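Local coordinates for haloacid dehalogenase domain protein hydrolase (Planctomyces limnophilus, PDB 4OVY) that probably acts as a hydrolase of the haloacid dehalogenase superfamily, perhaps a phosphatase, and binds a calcium ion, at residues R13-E18 / N251-I256; L102-H107 / A205-I210; E137-P142 / K173-I178. All coordinates share one frame; numbering follows the deposited sequence. Where two conformers were deposited one is given.

How the contacts relate
The three contacts enclose one another along the chain. Contact 1, outermost, joins helix 11-24 to strand 253-260. Contact 2, within that span, links helix 95-106 to strand 207-209. Contact 3 is innermost and joins the turn leading into helix 141-152 to the end of helix 172-176. The centres of contacts 1 and 2 are about 36 Å apart, on opposite sides of the chain's centre, yet both reach the same mixed sheet. Contact 3 lies about 20 Å from contact 1 and about 26 Å from contact 2, centre to centre. Contacts 1 and 2 thus hold helices against distant parts of the sheet, while contact 3 is buried, with the Tyr-176 side chain about 7 Å from that of the calcium ligand Asp-44.

Contact 1 of 3, residues R13-E18 / N251-I256; sequences RRAILE and NGLGLI
Ile-16 and Leu-255 form the buried part of this contact between helix 13-18 and strand 253-256. The short axes approach to 10.0 Å and run roughly antiparallel, at 151°. CG1 of Ile-16 meets CD2 of Leu-255 at 4.1 Å. CD1 of Ile-16 adds a contact with the same methyl at 4.2 Å. The two side chains cross obliquely, and the methyl of one leucine branch meets two carbons of the isoleucine. In Ile-16, CG1 stands beside the backbone N and anti to the carbonyl carbon (chi1 -70°), which brings this branch to the leucine.

The other half is looser and partly exposed. Ala-15 points its CB at the strand, but the methyl comes only to 4.4 Å from CD1 of Leu-253. The other branch, CD2, reaches the carbonyl oxygen of Ala-15 at 3.9 Å. The methyl pairs are apolar packing, CD2 merely rests against the carbonyl oxygen, and no hydrogen bond crosses between the segments. A polar group of the helix works elsewhere: Arg-14 forms a salt bridge with Asp-9.

The contact lays the N-terminal helix on the central sheet. Strand 253-260 is parallel to its neighbours 230-233 and 290-293. Ile-290 on the latter is touched by both Ala-15 and Leu-255. Beyond Ile-16, Leu-146 extends the packing to helix 141-152, so helix 11-24 meets the sheet and a second helix together.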
loop_
_atom_site.group_PDB
_atom_site.type_symbol
_atom_site.label_atom_id
_atom_site.label_comp_id
_atom_site.label_asym_id
_atom_site.label_seq_id
_atom_site.Cartn_x
_atom_site.Cartn_y
_atom_site.Cartn_z
ATOM N N ARG A 13 -15.121 19.660 17.062
ATOM C CA ARG A 13 -16.040 19.880 15.945
ATOM C C ARG A 13 -15.698 21.174 15.216
ATOM O O ARG A 13 -15.733 21.220 13.986
ATOM C CB ARG A 13 -17.501 19.898 16.400
ATOM C CG ARG A 13 -18.471 19.665 15.245
ATOM C CD ARG A 13 -19.923 19.833 15.659
ATOM N NE ARG A 13 -20.272 21.225 15.965
ATOM C CZ ARG A 13 -21.473 21.616 16.378
ATOM N NH1 ARG A 13 -22.436 20.719 16.544
ATOM N NH2 ARG A 13 -21.716 22.896 16.630
ATOM N N ARG A 14 -15.356 22.219 15.969
ATOM C CA ARG A 14 -14.961 23.497 15.367
ATOM C C ARG A 14 -13.710 23.344 14.513
ATOM O O ARG A 14 -13.660 23.833 13.384
ATOM C CB ARG A 14 -14.749 24.573 16.433
ATOM C CG ARG A 14 -16.040 25.017 17.101
ATOM C CD ARG A 14 -15.858 26.262 17.951
ATOM N NE ARG A 14 -15.068 26.023 19.154
ATOM C CZ ARG A 14 -15.532 25.522 20.300
ATOM N NH1 ARG A 14 -16.810 25.176 20.438
ATOM N NH2 ARG A 14 -14.700 25.368 21.325
ATOM N N ALA A 15 -12.711 22.651 15.051
ATOM C CA ALA A 15 -11.452 22.428 14.342
ATOM C C ALA A 15 -11.639 21.613 13.066
ATOM O O ALA A 15 -11.053 21.936 12.036
ATOM C CB ALA A 15 -10.450 21.734 15.252
ATOM N N ILE A 16 -12.447 20.557 13.136
ATOM C CA ILE A 16 -12.671 19.694 11.986
ATOM C C ILE A 16 -13.364 20.465 10.867
ATOM O O ILE A 16 -12.891 20.463 9.732
ATOM C CB ILE A 16 -13.483 18.436 12.353
ATOM C CG1 ILE A 16 -12.632 17.508 13.222
ATOM C CG2 ILE A 16 -13.936 17.704 11.093
ATOM C CD1 ILE A 16 -13.426 16.432 13.923
ATOM N N LEU A 17 -14.466 21.136 11.197
ATOM C CA LEU A 17 -15.237 21.863 10.185
ATOM C C LEU A 17 -14.410 22.981 9.550
ATOM O O LEU A 17 -14.414 23.134 8.332
ATOM C CB LEU A 17 -16.536 22.418 10.781
ATOM C CG LEU A 17 -17.560 21.376 11.250
ATOM C CD1 LEU A 17 -18.675 22.058 12.027
ATOM C CD2 LEU A 17 -18.129 20.567 10.089
ATOM N N GLU A 18 -13.694 23.739 10.382
ATOM C CA GLU A 18 -12.852 24.852 9.925
ATOM C C GLU A 18 -11.733 24.363 9.003
ATOM O O GLU A 18 -11.491 24.931 7.930
ATOM C CB GLU A 18 -12.248 25.581 11.137
ATOM C CG GLU A 18 -11.451 26.843 10.823
ATOM C CD GLU A 18 -11.302 27.761 12.038
ATOM O OE1 GLU A 18 -10.984 27.242 13.137
ATOM O OE2 GLU A 18 -11.508 29.000 11.903
ATOM N N ASN A 251 1.684 21.393 8.362
ATOM C CA ASN A 251 0.743 22.079 9.224
ATOM C C ASN A 251 -0.593 21.365 9.254
ATOM O O ASN A 251 -1.642 22.007 9.245
ATOM C CB ASN A 251 0.568 23.537 8.784
ATOM C CG ASN A 251 1.609 24.458 9.395
ATOM O OD1 ASN A 251 1.860 25.555 8.891
ATOM N ND2 ASN A 251 2.224 24.015 10.487
ATOM N N GLY A 252 -0.559 20.036 9.315
ATOM C CA GLY A 252 -1.794 19.269 9.273
ATOM C C GLY A 252 -2.513 19.264 10.612
ATOM O O GLY A 252 -2.025 19.830 11.603
ATOM N N LEU A 253 -3.675 18.614 10.640
ATOM C CA LEU A 253 -4.530 18.572 11.821
ATOM C C LEU A 253 -4.441 17.204 12.495
ATOM O O LEU A 253 -4.589 16.170 11.842
ATOM C CB LEU A 253 -5.985 18.872 11.438
ATOM C CG LEU A 253 -7.020 18.850 12.569
ATOM C CD1 LEU A 253 -6.732 19.946 13.589
ATOM C CD2 LEU A 253 -8.434 18.997 12.022
ATOM N N GLY A 254 -4.185 17.208 13.796
ATOM C CA GLY A 254 -4.176 15.976 14.585
ATOM C C GLY A 254 -5.212 16.018 15.694
ATOM O O GLY A 254 -5.348 17.030 16.401
ATOM N N LEU A 255 -5.951 14.924 15.841
ATOM C CA LEU A 255 -6.904 14.793 16.933
ATOM C C LEU A 255 -6.680 13.523 17.729
ATOM O O LEU A 255 -6.183 12.520 17.207
ATOM C CB LEU A 255 -8.344 14.835 16.413
ATOM C CG LEU A 255 -8.709 16.159 15.723
ATOM C CD1 LEU A 255 -8.872 15.937 14.230
ATOM C CD2 LEU A 255 -9.983 16.758 16.300
ATOM N N ILE A 256 -7.067 13.588 18.996
ATOM C CA ILE A 256 -6.959 12.470 19.918
ATOM C C ILE A 256 -8.334 12.162 20.515
ATOM O O ILE A 256 -8.996 13.046 21.056
ATOM C CB ILE A 256 -5.977 12.790 21.062
ATOM C CG1 ILE A 256 -4.555 12.921 20.511
ATOM C CG2 ILE A 256 -6.049 11.715 22.146
ATOM C CD1 ILE A 256 -3.575 13.514 21.498
#

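Contact 2 of 3, residues L102-H107 / A205-I210; sequences LTMATH and AELNFI. With EDO (1,2-ethanediol), chain I.
Met-104, on the helix, and Ala-205, at a corner of the chain before strand 207-209, bring their backbones closest, with CA atoms 5.6 Å apart. Met-104 is a selenomethionine and carries the contact. CG is anti to its backbone N (chi1 174°), which extends the chain to the corner; the bend comes at the last torsion (chi3 74°). Selenium and CG lie in van der Waals contact against the backbone of the corner, SE 3.5 Å from Glu-206 N and CG 3.7 Å from Ala-205 CA. Farther on, SE meets CD2 of Leu-207 at 3.9 Å. Leu-207 also packs on Lys-97, Thr-100 and Glu-101 of helix 95-106.

No hydrogen bond joins the two segments; their polar groups find partners within their own segment or elsewhere. ND1 of His-107 donates to Thr-103 O at 3.1 Å (153°), in the carbonyl plane and on a lone pair. That oxygen also accepts from Thr-106 N. Asn-208 and Phe-209 both face Ser-187, a classic beta bulge, and Asn-208 ND2 donates to O1 of a 1,2-ethanediol, probably from the crystallisation liquor, at 3.0 Å.

Between these two segments the joining is done by the selenomethionine chain, through van der Waals contact alone. This surface contact is held by shape rather than by polar bonds.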
loop_
_atom_site.group_PDB
_atom_site.type_symbol
_atom_site.label_atom_id
_atom_site.label_comp_id
_atom_site.label_asym_id
_atom_site.label_seq_id
_atom_site.Cartn_x
_atom_site.Cartn_y
_atom_site.Cartn_z
ATOM N N LEU A 102 1.639 -13.798 18.060
ATOM C CA LEU A 102 0.710 -14.820 18.527
ATOM C C LEU A 102 -0.176 -15.294 17.372
ATOM O O LEU A 102 -0.400 -16.496 17.201
ATOM C CB LEU A 102 -0.136 -14.281 19.683
ATOM C CG LEU A 102 -1.225 -15.178 20.264
ATOM C CD1 LEU A 102 -0.633 -16.488 20.756
ATOM C CD2 LEU A 102 -1.956 -14.465 21.393
ATOM N N THR A 103 -0.658 -14.347 16.570
ATOM C CA THR A 103 -1.483 -14.675 15.417
ATOM C C THR A 103 -0.660 -15.418 14.357
ATOM O O THR A 103 -1.135 -16.385 13.757
ATOM C CB THR A 103 -2.112 -13.396 14.821
ATOM O OG1 THR A 103 -2.811 -12.683 15.852
ATOM C CG2 THR A 103 -3.073 -13.741 13.708
HETATM N N MSE A 104 0.581 -14.969 14.158
HETATM C CA MSE A 104 1.529 -15.591 13.232
HETATM C C MSE A 104 1.756 -17.039 13.581
HETATM O O MSE A 104 1.700 -17.904 12.708
HETATM C CB MSE A 104 2.858 -14.831 13.304
HETATM C CG MSE A 104 4.006 -15.436 12.501
HETATM SE SE MSE A 104 5.715 -14.674 13.129
HETATM C CE MSE A 104 5.884 -15.640 14.845
ATOM N N ALA A 105 2.013 -17.317 14.859
ATOM C CA ALA A 105 2.360 -18.672 15.291
ATOM C C ALA A 105 1.193 -19.658 15.186
ATOM O O ALA A 105 1.415 -20.863 15.138
ATOM C CB ALA A 105 2.898 -18.655 16.718
ATOM N N THR A 106 -0.036 -19.143 15.152
ATOM C CA THR A 106 -1.232 -19.978 15.196
ATOM C C THR A 106 -1.941 -20.111 13.852
ATOM O O THR A 106 -2.903 -20.868 13.749
ATOM C CB THR A 106 -2.236 -19.458 16.249
ATOM O OG1 THR A 106 -2.479 -18.056 16.060
ATOM C CG2 THR A 106 -1.686 -19.687 17.653
ATOM N N HIS A 107 -1.479 -19.388 12.831
ATOM C CA HIS A 107 -2.102 -19.442 11.504
ATOM C C HIS A 107 -1.123 -19.557 10.338
ATOM O O HIS A 107 -1.470 -19.231 9.204
ATOM C CB HIS A 107 -2.983 -18.215 11.319
ATOM C CG HIS A 107 -4.100 -18.145 12.303
ATOM N ND1 HIS A 107 -3.936 -17.646 13.575
ATOM C CD2 HIS A 107 -5.385 -18.557 12.222
ATOM C CE1 HIS A 107 -5.079 -17.732 14.231
ATOM N NE2 HIS A 107 -5.974 -18.278 13.429
ATOM N N ALA A 205 5.490 -18.214 8.993
ATOM C CA ALA A 205 5.738 -17.999 10.416
ATOM C C ALA A 205 6.891 -17.017 10.562
ATOM O O ALA A 205 7.893 -17.299 11.214
ATOM C CB ALA A 205 6.060 -19.324 11.102
ATOM N N GLU A 206 6.732 -15.854 9.941
ATOM C CA GLU A 206 7.767 -14.842 9.894
ATOM C C GLU A 206 7.085 -13.481 9.875
ATOM O O GLU A 206 6.127 -13.291 9.129
ATOM C CB GLU A 206 8.594 -15.041 8.628
ATOM C CG GLU A 206 10.015 -14.538 8.708
ATOM C CD GLU A 206 10.770 -14.744 7.407
ATOM O OE1 GLU A 206 10.422 -15.681 6.648
ATOM O OE2 GLU A 206 11.703 -13.957 7.140
ATOM N N LEU A 207 7.564 -12.554 10.703
ATOM C CA LEU A 207 7.017 -11.200 10.743
ATOM C C LEU A 207 7.427 -10.427 9.500
ATOM O O LEU A 207 8.560 -10.522 9.044
ATOM C CB LEU A 207 7.514 -10.433 11.971
ATOM C CG LEU A 207 6.990 -10.840 13.344
ATOM C CD1 LEU A 207 7.635 -9.959 14.404
ATOM C CD2 LEU A 207 5.466 -10.751 13.399
ATOM N N ASN A 208 6.499 -9.642 8.972
ATOM C CA ASN A 208 6.801 -8.731 7.883
ATOM C C ASN A 208 6.965 -7.310 8.405
ATOM O O ASN A 208 7.956 -6.643 8.109
ATOM C CB ASN A 208 5.696 -8.788 6.823
ATOM C CG ASN A 208 5.998 -7.912 5.625
ATOM O OD1 ASN A 208 7.106 -7.932 5.107
ATOM N ND2 ASN A 208 5.013 -7.138 5.180
ATOM N N PHE A 209 5.993 -6.846 9.182
ATOM C CA PHE A 209 5.980 -5.463 9.632
ATOM C C PHE A 209 5.081 -5.263 10.843
ATOM O O PHE A 209 4.001 -5.844 10.916
ATOM C CB PHE A 209 5.525 -4.557 8.485
ATOM C CG PHE A 209 5.678 -3.096 8.770
ATOM C CD1 PHE A 209 6.937 -2.503 8.757
ATOM C CD2 PHE A 209 4.567 -2.307 9.049
ATOM C CE1 PHE A 209 7.081 -1.151 9.021
ATOM C CE2 PHE A 209 4.709 -0.954 9.311
ATOM C CZ PHE A 209 5.964 -0.378 9.296
ATOM N N ILE A 210 5.553 -4.439 11.785
ATOM C CA ILE A 210 4.798 -4.033 12.957
ATOM C C ILE A 210 4.508 -2.537 12.836
ATOM O O ILE A 210 5.418 -1.703 12.893
ATOM C CB ILE A 210 5.575 -4.319 14.266
ATOM C CG1 ILE A 210 5.919 -5.808 14.375
ATOM C CG2 ILE A 210 4.783 -3.854 15.482
ATOM C CD1 ILE A 210 4.735 -6.754 14.259
HETATM C C1 EDO I . 4.926 -6.090 1.919
HETATM O O1 EDO I . 4.482 -5.238 2.986
HETATM C C2 EDO I . 5.888 -5.322 1.043
HETATM O O2 EDO I . 6.874 -4.704 1.877
#

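Contact 3 of 3, residues E137-P142 / K173-I178; sequences ECVYQP and KEVYGI. With EDO (1,2-ethanediol), chain F.
Val-139 carries the apolar packing between the segment before helix 141-152 and the end of helix 172-176. Its CG1 meets CG1 of Val-175 at 3.7 Å, methyl to methyl. The same methyl lies 3.7 Å from CE1 of Tyr-176, approaching the ring at a slant, and 3.7 Å from the tyrosine OH. CG1 is beside the backbone N and anti to the carbonyl carbon (chi1 -63°), and in this position it serves both partners. Val-175 also packs within its own segment: its CG1 sits over one face of the Tyr-176 ring, offset to the rim. The two valines therefore touch each other and the same tyrosine. Leu-144 and Leu-147 of helix 141-152 and Ile-159 of strand 156-161 pack against this ring too.

Polar interactions lie around this core. The hydroxyl of Tyr-176 has a weak hydrogen bond with Asn-43. The backbone oxygen of Tyr-176 bonds to Arg-151. Tyr-140 is the N-cap of helix 141-152, and its hydroxyl bonds to Glu-265.

Gln-141 makes the bond to a bound solvent molecule, probably from the crystallisation liquor. Its NE2 donates to O2 of this 1,2-ethanediol at 3.2 Å, nearly straight at 164°. NE2 also bonds to Glu-145, one turn along the helix. Putting a leucine here would remove the amide, and would probably leave the Glu-145 carboxylate without this donor and the diol less firmly held.

Across the segments themselves the chemistry is apolar, with no hydrogen bond. It packs Val-139 against a tyrosine whose side chain is about 7 Å from that of the calcium ligand Asp-44, so the contact lies close to the metal site, without the tyrosine side chain touching that aspartate.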
loop_
_atom_site.group_PDB
_atom_site.type_symbol
_atom_site.label_atom_id
_atom_site.label_comp_id
_atom_site.label_asym_id
_atom_site.label_seq_id
_atom_site.Cartn_x
_atom_site.Cartn_y
_atom_site.Cartn_z
ATOM N N GLU A 137 -20.288 -3.824 15.583
ATOM C CA GLU A 137 -21.317 -2.858 15.978
ATOM C C GLU A 137 -20.871 -1.975 17.145
ATOM O O GLU A 137 -21.586 -1.037 17.528
ATOM C CB GLU A 137 -22.628 -3.566 16.317
ATOM C CG GLU A 137 -23.347 -4.109 15.093
ATOM C CD GLU A 137 -24.638 -4.837 15.432
ATOM O OE1 GLU A 137 -25.259 -4.538 16.478
ATOM O OE2 GLU A 137 -25.032 -5.718 14.642
ATOM N N CYS A 138 -19.684 -2.253 17.690
ATOM C CA CYS A 138 -19.114 -1.434 18.750
ATOM C C CYS A 138 -18.172 -0.380 18.160
ATOM O O CYS A 138 -17.127 -0.049 18.727
ATOM C CB CYS A 138 -18.428 -2.328 19.784
ATOM S SG CYS A 138 -19.568 -3.540 20.512
ATOM N N VAL A 139 -18.581 0.150 17.011
ATOM C CA VAL A 139 -17.872 1.218 16.325
ATOM C C VAL A 139 -18.513 2.535 16.748
ATOM O O VAL A 139 -19.657 2.554 17.219
ATOM C CB VAL A 139 -17.912 1.053 14.790
ATOM C CG1 VAL A 139 -17.201 -0.232 14.372
ATOM C CG2 VAL A 139 -19.341 1.063 14.256
ATOM N N TYR A 140 -17.770 3.627 16.598
ATOM C CA TYR A 140 -18.230 4.934 17.051
ATOM C C TYR A 140 -18.992 5.668 15.957
ATOM O O TYR A 140 -18.428 6.030 14.926
ATOM C CB TYR A 140 -17.058 5.777 17.543
ATOM C CG TYR A 140 -16.227 5.106 18.617
ATOM C CD1 TYR A 140 -16.822 4.359 19.634
ATOM C CD2 TYR A 140 -14.844 5.222 18.617
ATOM C CE1 TYR A 140 -16.063 3.753 20.614
ATOM C CE2 TYR A 140 -14.076 4.621 19.598
ATOM C CZ TYR A 140 -14.682 3.884 20.588
ATOM O OH TYR A 140 -13.918 3.277 21.559
ATOM N N GLN A 141 -20.282 5.877 16.199
ATOM C CA GLN A 141 -21.158 6.538 15.250
ATOM C C GLN A 141 -20.636 7.927 14.848
ATOM O O GLN A 141 -20.679 8.277 13.666
ATOM C CB GLN A 141 -22.582 6.621 15.821
ATOM C CG GLN A 141 -23.557 7.459 15.009
ATOM C CD GLN A 141 -23.840 6.890 13.627
ATOM O OE1 GLN A 141 -23.844 5.674 13.420
ATOM N NE2 GLN A 141 -24.100 7.773 12.676
ATOM N N PRO A 142 -20.124 8.716 15.816
ATOM C CA PRO A 142 -19.554 10.002 15.416
ATOM C C PRO A 142 -18.361 9.875 14.462
ATOM O O PRO A 142 -18.161 10.738 13.606
ATOM C CB PRO A 142 -19.135 10.634 16.750
ATOM C CG PRO A 142 -20.023 9.993 17.756
ATOM C CD PRO A 142 -20.176 8.581 17.278
ATOM N N LYS A 173 -14.446 -2.498 4.818
ATOM C CA LYS A 173 -15.167 -1.818 3.745
ATOM C C LYS A 173 -16.636 -1.693 4.102
ATOM O O LYS A 173 -17.196 -0.603 3.999
ATOM C CB LYS A 173 -15.010 -2.521 2.406
ATOM C CG LYS A 173 -15.371 -1.627 1.228
ATOM C CD LYS A 173 -15.402 -2.430 -0.061
ATOM C CE LYS A 173 -16.766 -3.056 -0.300
ATOM N NZ LYS A 173 -17.636 -2.143 -1.092
ATOM N N GLU A 174 -17.254 -2.795 4.528
ATOM C CA GLU A 174 -18.664 -2.766 4.928
ATOM C C GLU A 174 -18.906 -1.833 6.112
ATOM O O GLU A 174 -19.891 -1.094 6.138
ATOM C CB GLU A 174 -19.159 -4.164 5.298
ATOM C CG GLU A 174 -20.648 -4.230 5.637
ATOM C CD GLU A 174 -21.020 -5.406 6.539
ATOM O OE1 GLU A 174 -20.266 -6.408 6.587
ATOM O OE2 GLU A 174 -22.078 -5.328 7.208
ATOM N N VAL A 175 -18.015 -1.883 7.096
ATOM C CA VAL A 175 -18.249 -1.221 8.379
ATOM C C VAL A 175 -17.841 0.248 8.356
ATOM O O VAL A 175 -18.596 1.101 8.828
ATOM C CB VAL A 175 -17.531 -1.973 9.525
ATOM C CG1 VAL A 175 -17.628 -1.207 10.836
ATOM C CG2 VAL A 175 -18.120 -3.374 9.681
ATOM N N TYR A 176 -16.660 0.533 7.809
ATOM C CA TYR A 176 -16.100 1.894 7.787
ATOM C C TYR A 176 -16.129 2.566 6.419
ATOM O O TYR A 176 -15.845 3.764 6.320
ATOM C CB TYR A 176 -14.629 1.875 8.243
ATOM C CG TYR A 176 -14.388 1.422 9.662
ATOM C CD1 TYR A 176 -15.154 1.909 10.718
ATOM C CD2 TYR A 176 -13.353 0.535 9.962
ATOM C CE1 TYR A 176 -14.913 1.510 12.023
ATOM C CE2 TYR A 176 -13.107 0.128 11.266
ATOM C CZ TYR A 176 -13.885 0.618 12.292
ATOM O OH TYR A 176 -13.644 0.227 13.586
ATOM N N GLY A 177 -16.427 1.808 5.365
ATOM C CA GLY A 177 -16.325 2.330 4.003
ATOM C C GLY A 177 -14.892 2.431 3.516
ATOM O O GLY A 177 -14.607 3.166 2.580
ATOM N N ILE A 178 -13.985 1.680 4.141
ATOM C CA ILE A 178 -12.575 1.749 3.810
ATOM C C ILE A 178 -12.156 0.445 3.137
ATOM O O ILE A 178 -12.200 -0.623 3.773
ATOM C CB ILE A 178 -11.732 2.008 5.073
ATOM C CG1 ILE A 178 -12.115 3.368 5.672
ATOM C CG2 ILE A 178 -10.246 1.951 4.740
ATOM C CD1 ILE A 178 -11.482 3.661 7.019
HETATM C C1 EDO F . -22.641 7.335 7.893
HETATM O O1 EDO F . -22.929 8.729 7.759
HETATM C C2 EDO F . -22.976 6.894 9.308
HETATM O O2 EDO F . -24.351 7.189 9.587
#